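Local coordinates for xylose isomerase domain protein (Alicyclobacillus acidocaldarius subsp. acidocaldarius, PDB 3U0H) that is probably an isomerase of the xylose isomerase-like TIM-barrel family, at residues L231-F234 / L235-L238; D215-D218 / G219-L222. One frame throughout, in Å; residues are numbered along the deposited sequence.

Contact 1. Residues L231-F234 / L235-L238; sequences LVPF and LRGL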
loop_
_atom_site.group_PDB
_atom_site.type_symbol
_atom_site.label_atom_id
_atom_site.label_comp_id
_atom_site.label_asym_id
_atom_site.label_seq_id
_atom_site.Cartn_x
_atom_site.Cartn_y
_atom_site.Cartn_z
ATOM N N LEU A 231 23.025 -17.285 -28.649
ATOM C CA LEU A 231 23.384 -16.397 -27.555
ATOM C C LEU A 231 23.392 -14.955 -28.022
ATOM O O LEU A 231 23.226 -14.054 -27.221
ATOM C CB LEU A 231 24.738 -16.785 -26.947
ATOM C CG LEU A 231 24.798 -18.053 -26.067
ATOM C CD1 LEU A 231 26.216 -18.195 -25.482
ATOM C CD2 LEU A 231 23.721 -18.066 -24.976
ATOM N N VAL A 232 23.631 -14.736 -29.311
ATOM C CA VAL A 232 23.519 -13.392 -29.842
ATOM C C VAL A 232 22.067 -12.866 -29.760
ATOM O O VAL A 232 21.888 -11.801 -29.258
ATOM C CB VAL A 232 24.129 -13.247 -31.241
ATOM C CG1 VAL A 232 23.957 -11.811 -31.707
ATOM C CG2 VAL A 232 25.604 -13.580 -31.215
ATOM N N PRO A 233 21.048 -13.626 -30.224
ATOM C CA PRO A 233 19.639 -13.227 -30.023
ATOM C C PRO A 233 19.222 -13.123 -28.574
ATOM O O PRO A 233 18.411 -12.268 -28.243
ATOM C CB PRO A 233 18.842 -14.352 -30.676
ATOM C CG PRO A 233 19.769 -14.921 -31.721
ATOM C CD PRO A 233 21.172 -14.771 -31.170
ATOM N N PHE A 234 19.759 -13.980 -27.717
ATOM C CA PHE A 234 19.545 -13.840 -26.261
ATOM C C PHE A 234 19.979 -12.485 -25.722
ATOM O O PHE A 234 19.192 -11.778 -25.107
ATOM C CB PHE A 234 20.310 -14.918 -25.501
ATOM C CG PHE A 234 20.169 -14.835 -24.011
ATOM C CD1 PHE A 234 18.995 -15.189 -23.401
ATOM C CD2 PHE A 234 21.228 -14.484 -23.232
ATOM C CE1 PHE A 234 18.871 -15.178 -22.040
ATOM C CE2 PHE A 234 21.129 -14.478 -21.878
ATOM C CZ PHE A 234 19.924 -14.801 -21.277
ATOM N N LEU A 235 21.237 -12.129 -25.964
ATOM C CA LEU A 235 21.735 -10.849 -25.550
ATOM C C LEU A 235 21.034 -9.705 -26.282
ATOM O O LEU A 235 20.717 -8.688 -25.699
ATOM C CB LEU A 235 23.223 -10.771 -25.790
ATOM C CG LEU A 235 23.957 -11.763 -24.939
ATOM C CD1 LEU A 235 25.423 -11.809 -25.413
ATOM C CD2 LEU A 235 23.774 -11.332 -23.493
ATOM N N ARG A 236 20.812 -9.858 -27.574
ATOM C CA ARG A 236 20.287 -8.766 -28.323
ATOM C C ARG A 236 18.928 -8.434 -27.692
ATOM O O ARG A 236 18.627 -7.286 -27.448
ATOM C CB ARG A 236 20.160 -9.131 -29.796
ATOM C CG ARG A 236 19.666 -7.984 -30.704
ATOM C CD ARG A 236 19.096 -8.520 -32.008
ATOM N NE ARG A 236 20.092 -9.253 -32.724
ATOM C CZ ARG A 236 19.938 -10.427 -33.359
ATOM N NH1 ARG A 236 18.804 -11.134 -33.384
ATOM N NH2 ARG A 236 20.990 -10.902 -33.991
ATOM N N GLY A 237 18.135 -9.456 -27.404
ATOM C CA GLY A 237 16.805 -9.247 -26.873
ATOM C C GLY A 237 16.895 -8.494 -25.559
ATOM O O GLY A 237 16.133 -7.620 -25.336
ATOM N N LEU A 238 17.850 -8.865 -24.714
ATOM C CA LEU A 238 17.986 -8.263 -23.423
ATOM C C LEU A 238 18.395 -6.817 -23.656
ATOM O O LEU A 238 17.767 -5.905 -23.071
ATOM C CB LEU A 238 19.016 -9.044 -22.569
ATOM C CG LEU A 238 18.414 -10.392 -22.155
ATOM C CD1 LEU A 238 19.429 -11.363 -21.570
ATOM C CD2 LEU A 238 17.228 -10.109 -21.227
#

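Contact 2. Residues D215-D218 / G219-L222; sequences DAHD and GKRL. With EDO (1,2-ethanediol), chain D.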
loop_
_atom_site.group_PDB
_atom_site.type_symbol
_atom_site.label_atom_id
_atom_site.label_comp_id
_atom_site.label_asym_id
_atom_site.label_seq_id
_atom_site.Cartn_x
_atom_site.Cartn_y
_atom_site.Cartn_z
ATOM N N ASP A 215 16.250 -32.019 -23.127
ATOM C CA ASP A 215 17.273 -32.901 -22.587
ATOM C C ASP A 215 18.229 -32.218 -21.599
ATOM O O ASP A 215 18.723 -32.843 -20.615
ATOM C CB ASP A 215 18.095 -33.469 -23.748
ATOM C CG ASP A 215 17.253 -34.293 -24.749
ATOM O OD1 ASP A 215 16.192 -34.811 -24.325
ATOM O OD2 ASP A 215 17.676 -34.419 -25.946
ATOM N N ALA A 216 18.484 -30.934 -21.857
ATOM C CA ALA A 216 19.515 -30.219 -21.154
ATOM C C ALA A 216 19.303 -30.357 -19.634
ATOM O O ALA A 216 18.154 -30.312 -19.141
ATOM C CB ALA A 216 19.572 -28.767 -21.625
ATOM N N HIS A 217 20.398 -30.648 -18.919
ATOM C CA HIS A 217 20.368 -30.782 -17.453
ATOM C C HIS A 217 20.897 -29.560 -16.755
ATOM O O HIS A 217 21.963 -29.061 -17.074
ATOM C CB HIS A 217 21.138 -31.998 -17.005
ATOM C CG HIS A 217 20.828 -32.431 -15.591
ATOM N ND1 HIS A 217 21.250 -31.729 -14.502
ATOM C CD2 HIS A 217 20.187 -33.582 -15.095
ATOM C CE1 HIS A 217 20.867 -32.385 -13.362
ATOM N NE2 HIS A 217 20.213 -33.513 -13.732
ATOM N N ASP A 218 20.134 -29.102 -15.779
ATOM C CA ASP A 218 20.384 -27.882 -15.041
ATOM C C ASP A 218 21.734 -27.795 -14.417
ATOM O O ASP A 218 22.262 -26.679 -14.242
ATOM C CB ASP A 218 19.344 -27.746 -13.942
ATOM C CG ASP A 218 19.416 -26.455 -13.252
ATOM O OD1 ASP A 218 19.283 -25.395 -13.900
ATOM O OD2 ASP A 218 19.620 -26.492 -12.039
ATOM N N GLY A 219 22.264 -28.970 -14.097
ATOM C CA GLY A 219 23.440 -29.160 -13.256
ATOM C C GLY A 219 24.664 -29.493 -14.086
ATOM O O GLY A 219 25.740 -29.611 -13.541
ATOM N N LYS A 220 24.483 -29.633 -15.398
ATOM C CA LYS A 220 25.529 -30.083 -16.344
ATOM C C LYS A 220 25.659 -29.142 -17.574
ATOM O O LYS A 220 25.304 -29.503 -18.680
ATOM C CB LYS A 220 25.221 -31.518 -16.823
ATOM C CG LYS A 220 24.945 -32.454 -15.675
ATOM C CD LYS A 220 24.698 -33.903 -16.081
ATOM C CE LYS A 220 23.894 -34.631 -15.007
ATOM N NZ LYS A 220 23.287 -35.897 -15.492
ATOM N N ARG A 221 26.127 -27.921 -17.320
ATOM C CA ARG A 221 26.198 -26.848 -18.291
ATOM C C ARG A 221 27.610 -26.649 -18.891
ATOM O O ARG A 221 28.614 -27.172 -18.425
ATOM C CB ARG A 221 25.743 -25.512 -17.642
ATOM C CG ARG A 221 24.439 -25.544 -16.806
ATOM C CD ARG A 221 23.953 -24.138 -16.452
ATOM N NE ARG A 221 22.742 -24.213 -15.671
ATOM C CZ ARG A 221 22.092 -23.157 -15.192
ATOM N NH1 ARG A 221 22.575 -21.925 -15.399
ATOM N NH2 ARG A 221 20.959 -23.335 -14.521
ATOM N N LEU A 222 27.667 -25.876 -19.957
ATOM C CA LEU A 222 28.912 -25.650 -20.693
ATOM C C LEU A 222 29.235 -24.139 -20.656
ATOM O O LEU A 222 28.386 -23.295 -20.263
ATOM C CB LEU A 222 28.733 -26.138 -22.117
ATOM C CG LEU A 222 28.638 -27.634 -22.418
ATOM C CD1 LEU A 222 28.746 -27.852 -23.926
ATOM C CD2 LEU A 222 29.719 -28.446 -21.709
HETATM C C1 EDO D . 19.575 -22.681 -10.101
HETATM O O1 EDO D . 20.495 -23.734 -9.806
HETATM C C2 EDO D . 18.412 -23.349 -10.817
HETATM O O2 EDO D . 18.675 -23.334 -12.222
HETATM O O HOH W 1 22.948 -31.139 -20.040
#

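Contact 1. Residues L231-F234 / L235-L238
L238 lays its CD1 methyl over one face of the F234 ring, 3.7 Å from the ring centroid and 20° off the normal, a CH-pi contact between residues about one helical turn apart. The methyl sits toward the rim of the ring, where it comes closest to CZ of F234, at 3.5 Å. The ring is carried there because CG of F234 stands anti to the backbone N (chi1 179°), while L238 swings its own CG anti to the carbonyl carbon. L235 adds a looser apolar touch, its CD2 lying 4.1 Å from CD2 of F234. F234 and L238 both also rest on V204 of strand 201-206 and on L193, and the phenylalanine ring meets W183, whereas L235 turns to L275 and A279 of helix 261-280. With an alanine at F234 the L238 methyl is likely to lose its aromatic face, and a gap would probably open beside V204 and W183.

On the more exposed side the contacts are wider. The bent chain of R236 brings one face of its guanidinium over CA of P233, and NH2 reaches 3.9 Å from CG1 of V232; the charge itself is met by E190 in a salt bridge through NH1.

Four consecutive i to i+4 backbone bonds open helix 231-241. They run from L235 N to L231 O (3.0 Å, nearly straight at 173°) through to L238 N and F234 O (3.2 Å). The first two turns of this outer barrel helix are thus amphipathic: hydrocarbon faces the barrel strand and the neighbouring helix, and the one charged side chain spans the partly exposed flank to its acid.

Contact 2. Residues D215-D218 / G219-L222
OD1 of D218 takes two bonds, one from NH2 of R221 in a salt bridge and one from O2 of a bound 1,2-ethanediol, each 2.7 Å long. D218 belongs to a type I beta turn, H217 to K220, in the loop after barrel strand 201-206, and R221 follows directly on it. R221 NH2 approaches from above the carboxylate plane, although OD1 lies within the guanidinium plane, and the two planes stand 68° apart. The neighbouring NE donates to the backbone O of D218 at 2.9 Å, so R221 holds this one residue by side chain and main chain together, which fixes the rotation of the guanidinium. Its extended chain, with CG anti to the carbonyl carbon (chi1 -47°), runs alongside D218. D179 forms a salt bridge with NH1, and Y181 adds a cation-pi contact.

The turn is closed by K220 N bonding H217 O at 3.1 Å, with the donor well above the carbonyl plane. Water 1 ties the same two residues again, accepting from H217 N and donating to K220 O. The diol, probably from the crystallisation liquor, also bonds H182 NE2, so the D218 side of the turn borders the site the diol occupies.

H217 uses its ring in two ways, and H147 also stacks on it. ND1 accepts from G219 N at 3.0 Å, almost in the ring plane, which holds the imidazole against the turn. Over one face, K220 crosses with its extended chain, placing CE 3.8 Å from the ring centroid and only 8° off the normal.

How the contacts relate
Both contacts belong to the seventh beta-alpha unit of the eight-stranded parallel barrel: strand 201-206 leads into the loop holding contact 2, and that loop runs on to helix 231-241, where contact 1 forms the first turns before the chain returns to strand 246-249. The centres lie about 20 Å apart, the nearest atoms about 8 Å, and the two do not touch. Because its loop follows strand 201-206, contact 2 lies at the C-terminal end of the strands, where TIM barrels typically carry their active sites, while contact 1 is packing on the outer wall. Helix 180-185 comes near both, through W183 for contact 1 and through Y181 and H182 for contact 2.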